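Local coordinates for cytochrome C-type biogenesis protein ccmF (Thermus thermophilus, PDB 6ZMQ) that binds heme b in the membrane and, as a cytochrome c heme lyase, probably attaches heme to apocytochrome c during cytochrome c maturation, at residues V28-L32 / F153-A157; F34-L39 / F146-V150; V61-F65 / T122-L126. All blocks are in the same frame, centred on the assembly; numbering follows the deposited sequence.

Contact 1. Residues V28-L32 / F153-A157. With PTY (phosphatidylethanolamine), chain E.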
loop_
_atom_site.group_PDB
_atom_site.type_symbol
_atom_site.label_atom_id
_atom_site.label_comp_id
_atom_site.label_asym_id
_atom_site.label_seq_id
_atom_site.Cartn_x
_atom_site.Cartn_y
_atom_site.Cartn_z
ATOM N N VAL A 28 -26.932 4.764 4.863
ATOM C CA VAL A 28 -26.502 4.206 3.576
ATOM C C VAL A 28 -27.547 4.473 2.489
ATOM O O VAL A 28 -27.187 4.769 1.341
ATOM C CB VAL A 28 -26.103 2.705 3.677
ATOM C CG1 VAL A 28 -25.164 2.463 4.825
ATOM C CG2 VAL A 28 -27.273 1.729 3.785
ATOM N N SER A 29 -28.845 4.472 2.843
ATOM C CA SER A 29 -29.882 4.709 1.844
ATOM C C SER A 29 -29.915 6.170 1.416
ATOM O O SER A 29 -30.033 6.472 0.223
ATOM C CB SER A 29 -31.243 4.268 2.378
ATOM O OG SER A 29 -31.154 3.037 3.080
ATOM N N LEU A 30 -29.819 7.093 2.378
ATOM C CA LEU A 30 -29.833 8.512 2.065
ATOM C C LEU A 30 -28.559 8.922 1.334
ATOM O O LEU A 30 -28.615 9.750 0.426
ATOM C CB LEU A 30 -30.038 9.307 3.359
ATOM C CG LEU A 30 -30.714 10.678 3.368
ATOM C CD1 LEU A 30 -31.751 10.831 2.255
ATOM C CD2 LEU A 30 -31.382 10.840 4.719
ATOM N N ALA A 31 -27.421 8.283 1.650
ATOM C CA ALA A 31 -26.179 8.523 0.910
ATOM C C ALA A 31 -26.266 8.003 -0.514
ATOM O O ALA A 31 -25.750 8.644 -1.439
ATOM C CB ALA A 31 -24.984 7.872 1.620
ATOM N N LEU A 32 -26.898 6.836 -0.692
ATOM C CA LEU A 32 -27.153 6.291 -2.018
ATOM C C LEU A 32 -28.063 7.213 -2.825
ATOM O O LEU A 32 -27.853 7.406 -4.028
ATOM C CB LEU A 32 -27.789 4.914 -1.882
ATOM C CG LEU A 32 -27.718 3.922 -3.049
ATOM C CD1 LEU A 32 -28.520 2.678 -2.716
ATOM C CD2 LEU A 32 -28.133 4.495 -4.380
ATOM N N PHE A 153 -22.271 2.253 -2.245
ATOM C CA PHE A 153 -23.454 2.220 -1.399
ATOM C C PHE A 153 -24.541 1.309 -1.970
ATOM O O PHE A 153 -25.340 0.763 -1.204
ATOM C CB PHE A 153 -23.934 3.644 -1.139
ATOM C CG PHE A 153 -23.089 4.359 -0.114
ATOM C CD1 PHE A 153 -23.310 4.154 1.238
ATOM C CD2 PHE A 153 -22.027 5.169 -0.497
ATOM C CE1 PHE A 153 -22.521 4.779 2.191
ATOM C CE2 PHE A 153 -21.232 5.802 0.451
ATOM C CZ PHE A 153 -21.484 5.598 1.794
ATOM N N GLY A 154 -24.563 1.089 -3.289
ATOM C CA GLY A 154 -25.365 0.009 -3.842
ATOM C C GLY A 154 -24.899 -1.363 -3.389
ATOM O O GLY A 154 -25.699 -2.171 -2.910
ATOM N N VAL A 155 -23.581 -1.615 -3.449
ATOM C CA VAL A 155 -23.024 -2.905 -3.033
ATOM C C VAL A 155 -23.041 -3.030 -1.509
ATOM O O VAL A 155 -22.738 -4.089 -0.955
ATOM C CB VAL A 155 -21.600 -3.092 -3.608
ATOM C CG1 VAL A 155 -20.515 -2.435 -2.741
ATOM C CG2 VAL A 155 -21.281 -4.559 -3.868
ATOM N N MET A 156 -23.247 -1.912 -0.812
ATOM C CA MET A 156 -23.506 -1.939 0.618
ATOM C C MET A 156 -24.995 -2.099 0.932
ATOM O O MET A 156 -25.349 -2.484 2.048
ATOM C CB MET A 156 -22.970 -0.654 1.239
ATOM C CG MET A 156 -22.588 -0.714 2.711
ATOM S SD MET A 156 -22.048 0.931 3.223
ATOM C CE MET A 156 -20.966 1.398 1.861
ATOM N N ALA A 157 -25.889 -1.742 0.003
ATOM C CA ALA A 157 -27.308 -1.781 0.337
ATOM C C ALA A 157 -28.046 -3.021 -0.151
ATOM O O ALA A 157 -28.763 -3.631 0.649
ATOM C CB ALA A 157 -28.034 -0.551 -0.215
HETATM C C1 PTY E . -26.195 -11.526 -8.232
HETATM C C2 PTY E . -26.596 -18.667 -7.953
HETATM C C3 PTY E . -25.364 -17.773 -8.088
HETATM O O4 PTY E . -26.192 -10.950 -6.958
HETATM C C5 PTY E . -24.109 -12.959 -8.225
HETATM C C6 PTY E . -24.785 -11.703 -8.807
HETATM O O7 PTY E . -23.993 -10.541 -8.626
HETATM C C8 PTY E . -23.916 -9.660 -9.734
HETATM O O10 PTY E . -24.568 -9.877 -10.698
HETATM C C11 PTY E . -22.998 -8.421 -9.729
HETATM C C12 PTY E . -23.214 -7.508 -10.955
HETATM C C13 PTY E . -21.984 -6.634 -11.287
HETATM C C14 PTY E . -22.330 -5.176 -11.634
HETATM C C15 PTY E . -21.218 -4.202 -11.209
HETATM C C16 PTY E . -21.123 -2.955 -12.106
HETATM C C17 PTY E . -21.319 -1.673 -11.279
HETATM C C18 PTY E . -20.587 -0.455 -11.861
HETATM C C19 PTY E . -21.003 0.824 -11.121
HETATM C C20 PTY E . -20.566 2.073 -11.898
HETATM C C21 PTY E . -21.428 3.284 -11.521
HETATM C C22 PTY E . -21.759 4.130 -12.758
HETATM C C23 PTY E . -20.608 5.085 -13.092
HETATM C C24 PTY E . -21.005 6.025 -14.237
HETATM C C25 PTY E . -19.969 7.133 -14.451
HETATM C C26 PTY E . -19.374 7.032 -15.857
HETATM C C27 PTY E . -19.115 8.422 -16.436
HETATM C C28 PTY E . -18.097 8.290 -17.565
HETATM C C29 PTY E . -18.212 9.454 -18.544
HETATM C C30 PTY E . -27.384 -10.267 -6.681
HETATM C C31 PTY E . -27.582 -8.848 -7.214
HETATM O O30 PTY E . -28.243 -10.792 -6.052
HETATM C C32 PTY E . -26.373 -7.991 -6.832
HETATM C C33 PTY E . -26.392 -6.642 -7.554
HETATM C C34 PTY E . -25.310 -5.733 -6.965
HETATM C C35 PTY E . -25.264 -4.406 -7.727
HETATM C C36 PTY E . -24.751 -3.278 -6.830
HETATM C C37 PTY E . -25.340 -1.947 -7.295
HETATM C C38 PTY E . -24.214 -1.000 -7.712
HETATM C C39 PTY E . -24.772 0.261 -8.374
HETATM C C40 PTY E . -24.538 0.192 -9.883
HETATM C C41 PTY E . -24.772 1.552 -10.543
HETATM C C42 PTY E . -26.222 1.661 -11.010
HETATM C C43 PTY E . -26.322 2.704 -12.120
HETATM C C44 PTY E . -26.937 3.973 -11.540
HETATM P P1 PTY E . -25.572 -15.188 -8.462
HETATM O O11 PTY E . -25.612 -16.527 -7.496
HETATM O O12 PTY E . -24.718 -15.475 -9.674
HETATM O O13 PTY E . -26.981 -14.916 -8.928
HETATM O O14 PTY E . -25.020 -13.860 -7.639
HETATM N N1 PTY E . -27.038 -19.079 -9.273
#
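Two predicted transmembrane helices, 20-47 and 135-157, meet here antiparallel with a marked tilt: the axes of the two short segments approach to 9.5 Å, their directions 147° apart. F153 does most of the work on its helix. Its CB points toward 28-32, and A31 CB sits 4.0 Å from the F153 ring centroid, almost on the ring normal, a CH-pi contact; the small alanine lets the ring lie flat on the helix. V28 CB is 4.0 Å from F153 CD1, and L32 CB meets F153 CB at 4.1 Å; L32 and F153 are also the nearest CA pair, 5.5 Å. G154 comes next. A CB there would lie only 2.8 Å from C37 of the bound phosphatidylethanolamine, so glycine lets an acyl chain run along the helix; G154 C and V155 N both approach lipid C36 at 3.9 Å, lining its pocket. M156 then turns back toward the partner, its flexible thioether placing SD 3.8 Å from V28 CG1. At A157 the small CB meets L32 CD1 at 4.1 Å. Helices 61-81 (A67, A68, A71) and 110-129 (I114, L115, T122) cover the F153 side of this seam.

Contact 2. Residues F34-L39 / F146-V150. With PTY (phosphatidylethanolamine), chain E.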
loop_
_atom_site.group_PDB
_atom_site.type_symbol
_atom_site.label_atom_id
_atom_site.label_comp_id
_atom_site.label_asym_id
_atom_site.label_seq_id
_atom_site.Cartn_x
_atom_site.Cartn_y
_atom_site.Cartn_z
ATOM N N PHE A 34 -28.474 10.571 -2.370
ATOM C CA PHE A 34 -27.738 11.797 -2.686
ATOM C C PHE A 34 -26.727 11.565 -3.801
ATOM O O PHE A 34 -26.601 12.389 -4.714
ATOM C CB PHE A 34 -27.014 12.345 -1.450
ATOM C CG PHE A 34 -27.931 12.875 -0.380
ATOM C CD1 PHE A 34 -29.073 13.615 -0.698
ATOM C CD2 PHE A 34 -27.626 12.662 0.957
ATOM C CE1 PHE A 34 -29.923 14.097 0.309
ATOM C CE2 PHE A 34 -28.459 13.129 1.958
ATOM C CZ PHE A 34 -29.609 13.860 1.637
ATOM N N SER A 35 -26.012 10.432 -3.751
ATOM C CA SER A 35 -25.017 10.149 -4.778
ATOM C C SER A 35 -25.649 9.749 -6.113
ATOM O O SER A 35 -25.082 10.044 -7.174
ATOM C CB SER A 35 -24.039 9.094 -4.277
ATOM O OG SER A 35 -23.681 9.358 -2.928
ATOM N N LEU A 36 -26.817 9.084 -6.087
ATOM C CA LEU A 36 -27.547 8.769 -7.316
ATOM C C LEU A 36 -28.018 10.023 -8.025
ATOM O O LEU A 36 -27.872 10.152 -9.249
ATOM C CB LEU A 36 -28.755 7.881 -7.025
ATOM C CG LEU A 36 -28.755 6.365 -7.218
ATOM C CD1 LEU A 36 -30.003 5.756 -6.564
ATOM C CD2 LEU A 36 -28.640 5.988 -8.693
ATOM N N LEU A 37 -28.600 10.960 -7.276
ATOM C CA LEU A 37 -29.073 12.157 -7.952
ATOM C C LEU A 37 -27.906 13.099 -8.261
ATOM O O LEU A 37 -27.995 13.893 -9.200
ATOM C CB LEU A 37 -30.190 12.795 -7.123
ATOM C CG LEU A 37 -30.952 14.014 -7.649
ATOM C CD1 LEU A 37 -32.254 13.529 -8.273
ATOM C CD2 LEU A 37 -31.299 14.993 -6.540
ATOM N N GLY A 38 -26.780 12.970 -7.541
ATOM C CA GLY A 38 -25.563 13.664 -7.940
ATOM C C GLY A 38 -25.005 13.164 -9.257
ATOM O O GLY A 38 -24.597 13.960 -10.107
ATOM N N LEU A 39 -25.024 11.842 -9.461
ATOM C CA LEU A 39 -24.643 11.260 -10.745
ATOM C C LEU A 39 -25.616 11.660 -11.852
ATOM O O LEU A 39 -25.180 11.968 -12.970
ATOM C CB LEU A 39 -24.534 9.733 -10.587
ATOM C CG LEU A 39 -24.214 8.596 -11.577
ATOM C CD1 LEU A 39 -25.513 8.118 -12.264
ATOM C CD2 LEU A 39 -23.128 8.931 -12.610
ATOM N N PHE A 146 -19.346 10.331 -8.240
ATOM C CA PHE A 146 -20.651 9.928 -7.734
ATOM C C PHE A 146 -21.026 8.525 -8.203
ATOM O O PHE A 146 -21.759 7.830 -7.504
ATOM C CB PHE A 146 -21.738 10.911 -8.175
ATOM C CG PHE A 146 -21.873 12.128 -7.285
ATOM C CD1 PHE A 146 -22.183 11.984 -5.950
ATOM C CD2 PHE A 146 -21.804 13.416 -7.803
ATOM C CE1 PHE A 146 -22.345 13.085 -5.131
ATOM C CE2 PHE A 146 -21.958 14.529 -6.996
ATOM C CZ PHE A 146 -22.239 14.360 -5.652
ATOM N N GLY A 147 -20.519 8.092 -9.363
ATOM C CA GLY A 147 -20.696 6.705 -9.781
ATOM C C GLY A 147 -19.994 5.705 -8.880
ATOM O O GLY A 147 -20.534 4.634 -8.589
ATOM N N ILE A 148 -18.762 6.031 -8.463
ATOM C CA ILE A 148 -18.009 5.157 -7.550
ATOM C C ILE A 148 -18.721 5.063 -6.202
ATOM O O ILE A 148 -18.858 3.975 -5.618
ATOM C CB ILE A 148 -16.563 5.663 -7.384
ATOM C CG1 ILE A 148 -15.783 5.558 -8.693
ATOM C CG2 ILE A 148 -15.805 4.865 -6.333
ATOM C CD1 ILE A 148 -14.463 6.304 -8.647
ATOM N N GLN A 149 -19.207 6.212 -5.711
ATOM C CA GLN A 149 -19.997 6.248 -4.478
ATOM C C GLN A 149 -21.287 5.446 -4.610
ATOM O O GLN A 149 -21.697 4.758 -3.666
ATOM C CB GLN A 149 -20.340 7.693 -4.111
ATOM C CG GLN A 149 -19.178 8.602 -3.783
ATOM C CD GLN A 149 -19.649 9.980 -3.359
ATOM O OE1 GLN A 149 -18.882 10.927 -3.356
ATOM N NE2 GLN A 149 -20.924 10.092 -3.010
ATOM N N VAL A 150 -21.939 5.534 -5.777
ATOM C CA VAL A 150 -23.162 4.776 -6.039
ATOM C C VAL A 150 -22.876 3.280 -6.073
ATOM O O VAL A 150 -23.669 2.487 -5.553
ATOM C CB VAL A 150 -23.841 5.297 -7.327
ATOM C CG1 VAL A 150 -24.707 4.256 -8.024
ATOM C CG2 VAL A 150 -24.708 6.453 -6.973
HETATM C C1 PTY E . -26.195 -11.526 -8.232
HETATM C C2 PTY E . -26.596 -18.667 -7.953
HETATM C C3 PTY E . -25.364 -17.773 -8.088
HETATM O O4 PTY E . -26.192 -10.950 -6.958
HETATM C C5 PTY E . -24.109 -12.959 -8.225
HETATM C C6 PTY E . -24.785 -11.703 -8.807
HETATM O O7 PTY E . -23.993 -10.541 -8.626
HETATM C C8 PTY E . -23.916 -9.660 -9.734
HETATM O O10 PTY E . -24.568 -9.877 -10.698
HETATM C C11 PTY E . -22.998 -8.421 -9.729
HETATM C C12 PTY E . -23.214 -7.508 -10.955
HETATM C C13 PTY E . -21.984 -6.634 -11.287
HETATM C C14 PTY E . -22.330 -5.176 -11.634
HETATM C C15 PTY E . -21.218 -4.202 -11.209
HETATM C C16 PTY E . -21.123 -2.955 -12.106
HETATM C C17 PTY E . -21.319 -1.673 -11.279
HETATM C C18 PTY E . -20.587 -0.455 -11.861
HETATM C C19 PTY E . -21.003 0.824 -11.121
HETATM C C20 PTY E . -20.566 2.073 -11.898
HETATM C C21 PTY E . -21.428 3.284 -11.521
HETATM C C22 PTY E . -21.759 4.130 -12.758
HETATM C C23 PTY E . -20.608 5.085 -13.092
HETATM C C24 PTY E . -21.005 6.025 -14.237
HETATM C C25 PTY E . -19.969 7.133 -14.451
HETATM C C26 PTY E . -19.374 7.032 -15.857
HETATM C C27 PTY E . -19.115 8.422 -16.436
HETATM C C28 PTY E . -18.097 8.290 -17.565
HETATM C C29 PTY E . -18.212 9.454 -18.544
HETATM C C30 PTY E . -27.384 -10.267 -6.681
HETATM C C31 PTY E . -27.582 -8.848 -7.214
HETATM O O30 PTY E . -28.243 -10.792 -6.052
HETATM C C32 PTY E . -26.373 -7.991 -6.832
HETATM C C33 PTY E . -26.392 -6.642 -7.554
HETATM C C34 PTY E . -25.310 -5.733 -6.965
HETATM C C35 PTY E . -25.264 -4.406 -7.727
HETATM C C36 PTY E . -24.751 -3.278 -6.830
HETATM C C37 PTY E . -25.340 -1.947 -7.295
HETATM C C38 PTY E . -24.214 -1.000 -7.712
HETATM C C39 PTY E . -24.772 0.261 -8.374
HETATM C C40 PTY E . -24.538 0.192 -9.883
HETATM C C41 PTY E . -24.772 1.552 -10.543
HETATM C C42 PTY E . -26.222 1.661 -11.010
HETATM C C43 PTY E . -26.322 2.704 -12.120
HETATM C C44 PTY E . -26.937 3.973 -11.540
HETATM P P1 PTY E . -25.572 -15.188 -8.462
HETATM O O11 PTY E . -25.612 -16.527 -7.496
HETATM O O12 PTY E . -24.718 -15.475 -9.674
HETATM O O13 PTY E . -26.981 -14.916 -8.928
HETATM O O14 PTY E . -25.020 -13.860 -7.639
HETATM N N1 PTY E . -27.038 -19.079 -9.273
#
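F146 lays one face of its ring over the backbone of G38, whose CA is 3.8 Å from the ring centroid and 13° off the normal, a CH-pi contact. Glycine is the residue that permits it, since a CB at G38 would point into the ring and come within 2.7 Å of F146 CZ. The resulting close fit brings the axes of the two short segments to 8.4 Å, at 146° between directions, in an antiparallel contact of predicted transmembrane helices 20-47 and 135-157. L39 and F146 form the nearest CA pair, 5.2 Å, and their CB atoms are 3.9 Å apart. One turn before L39, S35 CA lies 3.6 Å from F146 CD1. The compact side chain of S35 suits this tight spot, and its hydroxyl is satisfied within the membrane span: S35 OG bonds to the A31 carbonyl of its own helix and also accepts a weak hydrogen bond from Q149 NE2 at 2.9 Å. V150 adds a beta-branched filler, its CG2 packing 3.5 Å from S35 C and 4.1 Å from L36 CG. L36, L39, G147 and V150 help line a phosphatidylethanolamine pocket. Lipid C21 comes within 3.3 Å of G147 O, where a CB would clash with C23, while V150 CG1 is 3.7 Å from C41, and L36 CD2 and L39 CD2 are each 3.9 Å from acyl carbons, C44 and C24. Helix 61-81 lies against the seam through V61, P63 and A64, and helix 110-129 approaches Q149 through Q121, T122 and T125, with a weak hydrogen bond between Q149 OE1 and T125 OG1.

Contact 3. Residues V61-F65 / T122-L126; sequences VFPAF and TLYTL. With PTY (phosphatidylethanolamine), chain F.
Build both segments as alpha-helix (phi/psi near -67/-38) and set them almost antiparallel, the axes of these short segments 9.0 Å apart at closest, with a signed crossing angle of -162°. Fix the register by two CA pairs, V61 with L126 at 5.6 Å and F65 with T122 at 4.9 Å. V61 (chi1 m, -81°) opens its helix, pointing toward the partner, with CG2 4.3 Å from L126 CD1 and CG1 4.3 Å from T125 CG2. F62 (chi1 t) offers the edge of its ring to L126, CD1 to CD2 3.7 Å. T122 CG2 lies 4.1 Å from A64 O; the small A64 adds little bulk at this side of the helix. F65 (chi1 159°, chi2 75°) wedges between L123 and L126: CE1 to L123 CB is 4.0 Å, CD2 to L126 CD2 is 3.6 Å. T122 OG1 (chi1 p, 53°), 3.6 Å from F65 CD1 at the ring edge, spends its polarity on the L119 and G118 carbonyls; T125 OG1 (chi1 m, -52°) bonds to Q121 O. L126 (t, p) bridges both phenylalanines. Y124 points off the interface, its OH 3.3 Å from C33 of a phosphatidylethanolamine. Threonine hydroxyls bonded to carbonyls one turn earlier are common in transmembrane helices, consistent with an antiparallel transmembrane pair of CcmF.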
loop_
_atom_site.group_PDB
_atom_site.type_symbol
_atom_site.label_atom_id
_atom_site.label_comp_id
_atom_site.label_asym_id
_atom_site.label_seq_id
_atom_site.Cartn_x
_atom_site.Cartn_y
_atom_site.Cartn_z
ATOM N N VAL A 61 -22.586 17.074 -2.642
ATOM C CA VAL A 61 -21.359 16.438 -2.150
ATOM C C VAL A 61 -21.319 16.435 -0.624
ATOM O O VAL A 61 -20.905 15.451 -0.002
ATOM C CB VAL A 61 -20.110 17.113 -2.747
ATOM C CG1 VAL A 61 -19.829 16.589 -4.149
ATOM C CG2 VAL A 61 -20.287 18.602 -2.779
ATOM N N PHE A 62 -21.718 17.547 -0.006
ATOM C CA PHE A 62 -21.796 17.625 1.453
ATOM C C PHE A 62 -22.878 16.721 2.068
ATOM O O PHE A 62 -22.559 16.026 3.053
ATOM C CB PHE A 62 -21.919 19.110 1.846
ATOM C CG PHE A 62 -21.453 19.434 3.237
ATOM C CD1 PHE A 62 -20.117 19.287 3.595
ATOM C CD2 PHE A 62 -22.354 19.931 4.178
ATOM C CE1 PHE A 62 -19.691 19.607 4.875
ATOM C CE2 PHE A 62 -21.944 20.247 5.459
ATOM C CZ PHE A 62 -20.607 20.087 5.809
ATOM N N PRO A 63 -24.135 16.636 1.557
ATOM C CA PRO A 63 -25.078 15.673 2.170
ATOM C C PRO A 63 -24.745 14.195 1.981
ATOM O O PRO A 63 -25.063 13.392 2.874
ATOM C CB PRO A 63 -26.408 16.025 1.492
ATOM C CG PRO A 63 -26.311 17.441 1.217
ATOM C CD PRO A 63 -24.916 17.564 0.700
ATOM N N ALA A 64 -24.119 13.812 0.859
ATOM C CA ALA A 64 -23.739 12.417 0.623
ATOM C C ALA A 64 -22.682 11.953 1.615
ATOM O O ALA A 64 -22.795 10.856 2.191
ATOM C CB ALA A 64 -23.212 12.249 -0.803
ATOM N N PHE A 65 -21.686 12.810 1.862
ATOM C CA PHE A 65 -20.676 12.523 2.876
ATOM C C PHE A 65 -21.279 12.546 4.274
ATOM O O PHE A 65 -20.846 11.790 5.150
ATOM C CB PHE A 65 -19.502 13.511 2.753
ATOM C CG PHE A 65 -18.666 13.651 4.011
ATOM C CD1 PHE A 65 -17.771 12.645 4.360
ATOM C CD2 PHE A 65 -18.803 14.749 4.864
ATOM C CE1 PHE A 65 -17.010 12.737 5.518
ATOM C CE2 PHE A 65 -18.043 14.846 6.013
ATOM C CZ PHE A 65 -17.147 13.838 6.338
ATOM N N THR A 122 -16.332 9.423 -0.053
ATOM C CA THR A 122 -17.161 10.622 0.050
ATOM C C THR A 122 -16.376 11.811 0.597
ATOM O O THR A 122 -16.614 12.955 0.186
ATOM C CB THR A 122 -18.387 10.367 0.924
ATOM O OG1 THR A 122 -17.984 9.825 2.183
ATOM C CG2 THR A 122 -19.423 9.461 0.248
ATOM N N LEU A 123 -15.441 11.557 1.525
ATOM C CA LEU A 123 -14.595 12.627 2.053
ATOM C C LEU A 123 -13.677 13.188 0.973
ATOM O O LEU A 123 -13.526 14.410 0.846
ATOM C CB LEU A 123 -13.772 12.129 3.247
ATOM C CG LEU A 123 -12.497 12.924 3.604
ATOM C CD1 LEU A 123 -12.830 14.208 4.371
ATOM C CD2 LEU A 123 -11.477 12.088 4.367
ATOM N N TYR A 124 -13.071 12.304 0.166
ATOM C CA TYR A 124 -12.166 12.761 -0.885
ATOM C C TYR A 124 -12.926 13.470 -2.005
ATOM O O TYR A 124 -12.424 14.442 -2.590
ATOM C CB TYR A 124 -11.368 11.574 -1.420
ATOM C CG TYR A 124 -10.034 11.380 -0.720
ATOM C CD1 TYR A 124 -9.974 11.222 0.668
ATOM C CD2 TYR A 124 -8.840 11.327 -1.440
ATOM C CE1 TYR A 124 -8.765 11.021 1.318
ATOM C CE2 TYR A 124 -7.618 11.140 -0.785
ATOM C CZ TYR A 124 -7.596 10.977 0.587
ATOM O OH TYR A 124 -6.404 10.789 1.249
ATOM N N THR A 125 -14.163 13.030 -2.275
ATOM C CA THR A 125 -15.002 13.719 -3.253
ATOM C C THR A 125 -15.440 15.084 -2.723
ATOM O O THR A 125 -15.549 16.051 -3.488
ATOM C CB THR A 125 -16.212 12.848 -3.600
ATOM O OG1 THR A 125 -15.765 11.539 -3.963
ATOM C CG2 THR A 125 -16.997 13.418 -4.785
ATOM N N LEU A 126 -15.647 15.189 -1.404
ATOM C CA LEU A 126 -15.939 16.480 -0.777
ATOM C C LEU A 126 -14.750 17.437 -0.854
ATOM O O LEU A 126 -14.922 18.628 -1.146
ATOM C CB LEU A 126 -16.347 16.278 0.686
ATOM C CG LEU A 126 -16.744 17.553 1.453
ATOM C CD1 LEU A 126 -17.859 18.318 0.737
ATOM C CD2 LEU A 126 -17.091 17.303 2.926
HETATM C C1 PTY F . -5.291 17.208 -1.334
HETATM C C2 PTY F . -2.446 20.823 -7.266
HETATM C C3 PTY F . -3.412 21.391 -6.226
HETATM O O4 PTY F . -6.005 16.308 -0.536
HETATM C C5 PTY F . -4.805 19.671 -1.657
HETATM C C6 PTY F . -5.517 18.617 -0.797
HETATM O O7 PTY F . -4.983 18.649 0.500
HETATM C C8 PTY F . -5.762 19.224 1.515
HETATM O O10 PTY F . -6.310 20.262 1.342
HETATM C C11 PTY F . -5.892 18.508 2.864
HETATM C C12 PTY F . -6.986 19.164 3.708
HETATM C C13 PTY F . -7.175 18.453 5.053
HETATM C C14 PTY F . -5.897 18.534 5.891
HETATM C C15 PTY F . -6.194 18.197 7.353
HETATM C C16 PTY F . -4.910 17.674 7.997
HETATM C C17 PTY F . -5.223 16.732 9.164
HETATM C C18 PTY F . -4.909 15.255 8.874
HETATM C C19 PTY F . -3.691 15.034 7.970
HETATM C C20 PTY F . -2.858 13.841 8.451
HETATM C C21 PTY F . -3.593 12.514 8.234
HETATM C C22 PTY F . -2.710 11.363 8.731
HETATM C C23 PTY F . -3.030 10.042 8.025
HETATM C C24 PTY F . -3.763 9.105 8.993
HETATM C C25 PTY F . -3.141 7.705 8.959
HETATM C C26 PTY F . -3.696 6.843 10.095
HETATM C C27 PTY F . -2.684 5.759 10.461
HETATM C C28 PTY F . -2.871 5.395 11.933
HETATM C C29 PTY F . -1.532 5.015 12.558
HETATM C C30 PTY F . -5.407 15.056 -0.352
HETATM C C31 PTY F . -5.957 14.086 0.697
HETATM O O30 PTY F . -4.480 14.735 -1.019
HETATM C C32 PTY F . -6.037 14.681 2.103
HETATM C C33 PTY F . -6.396 13.562 3.083
HETATM C C34 PTY F . -5.499 13.625 4.319
HETATM C C35 PTY F . -5.308 12.208 4.857
HETATM C C36 PTY F . -6.646 11.686 5.386
HETATM C C37 PTY F . -6.421 10.715 6.551
HETATM C C38 PTY F . -7.753 10.193 7.102
HETATM C C39 PTY F . -7.542 9.157 8.207
HETATM C C40 PTY F . -8.617 9.320 9.280
HETATM C C41 PTY F . -8.327 8.412 10.475
HETATM C C42 PTY F . -7.447 9.168 11.468
HETATM C C43 PTY F . -8.218 9.347 12.774
HETATM C C44 PTY F . -7.201 9.494 13.903
HETATM P P1 PTY F . -4.728 20.827 -4.021
HETATM O O11 PTY F . -3.594 20.485 -5.171
HETATM O O12 PTY F . -6.001 21.241 -4.719
HETATM O O13 PTY F . -4.252 22.005 -3.204
HETATM O O14 PTY F . -5.000 19.512 -3.042
HETATM N N1 PTY F . -2.043 21.885 -8.172
#

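Contacts 1 and 2 join the same two helices, 20-47 and 135-157, at successive levels, their centres about 10 Å apart, and both border the same phosphatidylethanolamine. Contact 3 pairs helices 61-81 and 110-129; its centre lies about 10 Å from that of contact 2 and about 14 Å from that of contact 1. Along the chain the pairings are concentric: contact 1 encloses contact 2, which encloses contact 3. The two helix pairs also touch each other, with F146 CZ 3.6 Å from V61 CG1 and A31 CB 3.7 Å from A64 O. Together the four helices pack as one group in the N-terminal part of the membrane domain, with phosphatidylethanolamine along its flanks, away from the heme-binding site.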